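Local coordinates for protein Alp7A (Bacillus subtilis, PDB 5EC0) that binds ADP and, as an actin-like protein of the bacterial cytoskeleton, probably forms filaments that segregate plasmids, at residues L325-V330 / L363-G368. Numbering follows the deposited sequence.
With ADP (adenosine-5'-diphosphate), chain D.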
ATOM      1  N   LEU A 325       1.757  12.123 -13.305  1.00 28.74           N
ATOM      2  CA  LEU A 325       1.310  10.750 -13.177  1.00 25.60           C
ATOM      3  C   LEU A 325       0.700  10.547 -11.805  1.00 29.30           C
ATOM      4  O   LEU A 325       1.402  10.626 -10.798  1.00 29.07           O
ATOM      5  CB  LEU A 325       2.449   9.748 -13.387  1.00 31.33           C
ATOM      6  CG  LEU A 325       1.855   8.326 -13.419  1.00 36.32           C
ATOM      7  CD1 LEU A 325       1.441   7.912 -14.834  1.00 34.84           C
ATOM      8  CD2 LEU A 325       2.717   7.246 -12.734  1.00 29.01           C
ATOM      9  N   TYR A 326      -0.603  10.259 -11.784  1.00 27.79           N
ATOM     10  CA  TYR A 326      -1.386  10.102 -10.552  1.00 26.12           C
ATOM     11  C   TYR A 326      -1.582   8.633 -10.193  1.00 26.30           C
ATOM     12  O   TYR A 326      -1.978   7.839 -11.039  1.00 28.74           O
ATOM     13  CB  TYR A 326      -2.766  10.786 -10.702  1.00 25.10           C
ATOM     14  CG  TYR A 326      -2.704  12.250 -11.115  1.00 27.61           C
ATOM     15  CD1 TYR A 326      -2.627  13.256 -10.159  1.00 28.22           C
ATOM     16  CD2 TYR A 326      -2.721  12.622 -12.453  1.00 30.21           C
ATOM     17  CE1 TYR A 326      -2.562  14.585 -10.522  1.00 32.66           C
ATOM     18  CE2 TYR A 326      -2.664  13.958 -12.828  1.00 27.84           C
ATOM     19  CZ  TYR A 326      -2.581  14.929 -11.855  1.00 30.41           C
ATOM     20  OH  TYR A 326      -2.515  16.252 -12.198  1.00 29.62           O
ATOM     21  N   PHE A 327      -1.298   8.264  -8.947  1.00 32.89           N
ATOM     22  CA  PHE A 327      -1.569   6.898  -8.486  1.00 25.79           C
ATOM     23  C   PHE A 327      -1.922   6.856  -6.987  1.00 26.93           C
ATOM     24  O   PHE A 327      -2.356   7.850  -6.410  1.00 24.03           O
ATOM     25  CB  PHE A 327      -0.379   5.942  -8.803  1.00 24.71           C
ATOM     26  CG  PHE A 327       0.965   6.393  -8.253  1.00 26.32           C
ATOM     27  CD1 PHE A 327       1.684   7.404  -8.872  1.00 24.19           C
ATOM     28  CD2 PHE A 327       1.519   5.773  -7.137  1.00 24.74           C
ATOM     29  CE1 PHE A 327       2.915   7.816  -8.362  1.00 23.51           C
ATOM     30  CE2 PHE A 327       2.749   6.159  -6.636  1.00 29.50           C
ATOM     31  CZ  PHE A 327       3.454   7.180  -7.247  1.00 23.57           C
ATOM     32  N   GLY A 328      -1.733   5.702  -6.352  1.00 24.06           N
ATOM     33  CA  GLY A 328      -2.308   5.493  -5.035  1.00 28.55           C
ATOM     34  C   GLY A 328      -3.772   5.079  -5.158  1.00 28.76           C
ATOM     35  O   GLY A 328      -4.366   5.180  -6.245  1.00 25.04           O
ATOM     36  N   GLY A 329      -4.349   4.620  -4.047  1.00 25.83           N
ATOM     37  CA  GLY A 329      -5.721   4.132  -4.024  1.00 26.64           C
ATOM     38  C   GLY A 329      -6.745   5.236  -4.241  1.00 26.66           C
ATOM     39  O   GLY A 329      -7.805   5.021  -4.831  1.00 43.00           O
ATOM     40  N   VAL A 330      -6.439   6.431  -3.758  1.00 26.37           N
ATOM     41  CA  VAL A 330      -7.325   7.563  -3.994  1.00 26.60           C
ATOM     42  C   VAL A 330      -7.226   8.016  -5.454  1.00 27.97           C
ATOM     43  O   VAL A 330      -8.221   8.448  -6.035  1.00 30.52           O
ATOM     44  CB  VAL A 330      -7.017   8.722  -3.021  1.00 32.25           C
ATOM     45  CG1 VAL A 330      -7.821   9.978  -3.376  1.00 32.40           C
ATOM     46  CG2 VAL A 330      -7.339   8.288  -1.591  1.00 27.77           C
ATOM     47  N   LEU A 363      -1.697  -0.294  -6.694  1.00 28.91           N
ATOM     48  CA  LEU A 363      -0.632  -1.262  -6.450  1.00 23.77           C
ATOM     49  C   LEU A 363       0.732  -0.846  -6.997  1.00 23.95           C
ATOM     50  O   LEU A 363       1.683  -1.627  -6.925  1.00 27.19           O
ATOM     51  CB  LEU A 363      -1.009  -2.616  -7.038  1.00 25.34           C
ATOM     52  CG  LEU A 363      -2.259  -3.304  -6.469  1.00 34.53           C
ATOM     53  CD1 LEU A 363      -2.365  -4.759  -6.958  1.00 29.09           C
ATOM     54  CD2 LEU A 363      -2.291  -3.233  -4.958  1.00 27.84           C
ATOM     55  N   LEU A 364       0.840   0.380  -7.515  1.00 24.51           N
ATOM     56  CA  LEU A 364       2.053   0.795  -8.240  1.00 29.07           C
ATOM     57  C   LEU A 364       3.332   0.737  -7.376  1.00 24.26           C
ATOM     58  O   LEU A 364       4.377   0.251  -7.837  1.00 18.84           O
ATOM     59  CB  LEU A 364       1.874   2.211  -8.815  1.00 27.76           C
ATOM     60  CG  LEU A 364       2.705   2.511 -10.065  1.00 23.70           C
ATOM     61  CD1 LEU A 364       2.243   1.630 -11.230  1.00 21.24           C
ATOM     62  CD2 LEU A 364       2.645   3.993 -10.458  1.00 18.59           C
ATOM     63  N   ASN A 365       3.264   1.236  -6.142  1.00 17.17           N
ATOM     64  CA  ASN A 365       4.419   1.154  -5.234  1.00 24.66           C
ATOM     65  C   ASN A 365       4.884  -0.308  -5.057  1.00 28.62           C
ATOM     66  O   ASN A 365       6.068  -0.629  -5.253  1.00 24.55           O
ATOM     67  CB  ASN A 365       4.089   1.770  -3.866  1.00 26.88           C
ATOM     68  CG  ASN A 365       4.209   3.298  -3.849  1.00 29.30           C
ATOM     69  OD1 ASN A 365       5.104   3.873  -4.467  1.00 31.92           O
ATOM     70  ND2 ASN A 365       3.291   3.954  -3.150  1.00 27.76           N
ATOM     71  N   LEU A 366       3.940  -1.182  -4.701  1.00 24.41           N
ATOM     72  CA  LEU A 366       4.197  -2.619  -4.546  1.00 22.32           C
ATOM     73  C   LEU A 366       4.837  -3.229  -5.796  1.00 22.52           C
ATOM     74  O   LEU A 366       5.781  -4.014  -5.714  1.00 26.66           O
ATOM     75  CB  LEU A 366       2.898  -3.356  -4.237  1.00 20.42           C
ATOM     76  CG  LEU A 366       2.964  -4.845  -3.921  1.00 21.88           C
ATOM     77  CD1 LEU A 366       4.030  -5.110  -2.903  1.00 22.29           C
ATOM     78  CD2 LEU A 366       1.593  -5.327  -3.394  1.00 23.35           C
ATOM     79  N   TYR A 367       4.299  -2.848  -6.945  1.00 22.42           N
ATOM     80  CA  TYR A 367       4.753  -3.337  -8.232  1.00 24.85           C
ATOM     81  C   TYR A 367       6.166  -2.857  -8.532  1.00 23.49           C
ATOM     82  O   TYR A 367       6.955  -3.570  -9.152  1.00 23.22           O
ATOM     83  CB  TYR A 367       3.788  -2.889  -9.337  1.00 24.91           C
ATOM     84  CG  TYR A 367       2.581  -3.790  -9.475  1.00 27.61           C
ATOM     85  CD1 TYR A 367       2.344  -4.805  -8.555  1.00 25.11           C
ATOM     86  CD2 TYR A 367       1.696  -3.648 -10.543  1.00 22.50           C
ATOM     87  CE1 TYR A 367       1.249  -5.644  -8.682  1.00 29.62           C
ATOM     88  CE2 TYR A 367       0.609  -4.493 -10.687  1.00 27.91           C
ATOM     89  CZ  TYR A 367       0.389  -5.485  -9.752  1.00 28.77           C
ATOM     90  OH  TYR A 367      -0.692  -6.321  -9.885  1.00 33.16           O
ATOM     91  N   GLY A 368       6.472  -1.650  -8.072  1.00 23.20           N
ATOM     92  CA  GLY A 368       7.808  -1.102  -8.183  1.00 21.06           C
ATOM     93  C   GLY A 368       8.775  -1.923  -7.356  1.00 25.57           C
ATOM     94  O   GLY A 368       9.879  -2.219  -7.801  1.00 28.73           O
TER
HETATM   95  PB  ADP D 403      -3.170   4.887   2.323  1.00 58.56           P
HETATM   96  O1B ADP D 403      -2.125   3.781   2.409  1.00 38.66           O
HETATM   97  O2B ADP D 403      -2.750   6.248   2.852  1.00 56.80           O
HETATM   98  O3B ADP D 403      -4.558   4.524   2.797  1.00 62.29           O
HETATM   99  PA  ADP D 403      -3.754   3.981  -0.365  1.00 33.43           P
HETATM  100  O1A ADP D 403      -3.742   2.596   0.243  1.00 40.40           O
HETATM  101  O2A ADP D 403      -3.003   4.251  -1.657  1.00 24.57           O
HETATM  102  O3A ADP D 403      -3.346   5.108   0.727  1.00 54.81           O
HETATM  103  O5' ADP D 403      -5.269   4.427  -0.594  1.00 44.01           O
HETATM  104  C5' ADP D 403      -6.345   3.909   0.179  1.00 39.49           C
HETATM  105  C4' ADP D 403      -7.581   4.295  -0.605  1.00 31.93           C
HETATM  106  O4' ADP D 403      -7.669   3.442  -1.742  1.00 33.87           O
HETATM  107  C3' ADP D 403      -8.888   4.109   0.142  1.00 34.83           C
HETATM  108  O3' ADP D 403      -9.331   5.349   0.692  1.00 41.55           O
HETATM  109  C2' ADP D 403      -9.865   3.643  -0.920  1.00 38.61           C
HETATM  110  O2' ADP D 403     -10.787   4.705  -1.163  1.00 31.46           O
HETATM  111  C1' ADP D 403      -9.024   3.400  -2.168  1.00 35.07           C
HETATM  112  N9  ADP D 403      -9.275   2.101  -2.833  1.00 33.40           N
HETATM  113  C8  ADP D 403      -9.459   1.986  -4.166  1.00 37.07           C
HETATM  114  N7  ADP D 403      -9.661   0.698  -4.521  1.00 38.40           N
HETATM  115  C5  ADP D 403      -9.590  -0.036  -3.399  1.00 32.10           C
HETATM  116  C6  ADP D 403      -9.721  -1.477  -3.107  1.00 39.87           C
HETATM  117  N6  ADP D 403      -9.962  -2.350  -4.123  1.00 49.53           N
HETATM  118  N1  ADP D 403      -9.584  -1.866  -1.821  1.00 34.59           N
HETATM  119  C2  ADP D 403      -9.352  -0.969  -0.836  1.00 34.28           C
HETATM  120  N3  ADP D 403      -9.220   0.369  -1.020  1.00 27.02           N
HETATM  121  C4  ADP D 403      -9.336   0.887  -2.277  1.00 27.07           C
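Leu-364 and Phe-327 meet in a buried apolar contact, where the first turn of the C-terminal helix 364-386 packs on the end of strand 322-327, just before the chain enters the ADP site. Strand and helix axes are nearly perpendicular, at 100°, and 11.4 Å apart, so the join is made by side chains. Leu-364 supplies the touch with one methyl: CD2 sits over a face of the Phe-327 ring in a CH-pi contact, offset toward the rim at CG, which lies 3.7 Å from that methyl. The same CD2 also meets CD2 of Leu-325 at 4.0 Å, the two leucines reaching tip to tip, so one methyl serves both strand side chains on this side. Tyr-326, between them, projects from the other side of the strand, its OH hydrogen-bonded to His-355 ND1. Phe-327 has CG lodged between its backbone N and carbonyl carbon (chi1 55°), which lays the ring across the leucine. At the ring's edge, near its plane, comes Asn-365, with OD1 3.9 Å from CE2 and the amide turned 80° against the ring. The Asn-365 side chain also lies about 4 Å from a bound magnesium ion. Phe-210 meets the Phe-327 ring as well, and Ile-188 of helix 185-189 touches both leucines. Beyond Phe-327 the chain turns through Gly-328 into helix 328-333, and Gly-329 N gives ADP O2A a nearly straight bond of 2.8 Å. No hydrogen bond joins the two segments, so their direct contact rests on apolar packing, while the buried Asn-365 amide is satisfied from outside them at both ends: OD1 accepts from the backbone N of Ser-181, and ND2 is hydrogen-bonded to Asp-212 OD2, which ties the helix to the neighbouring strand 207-213.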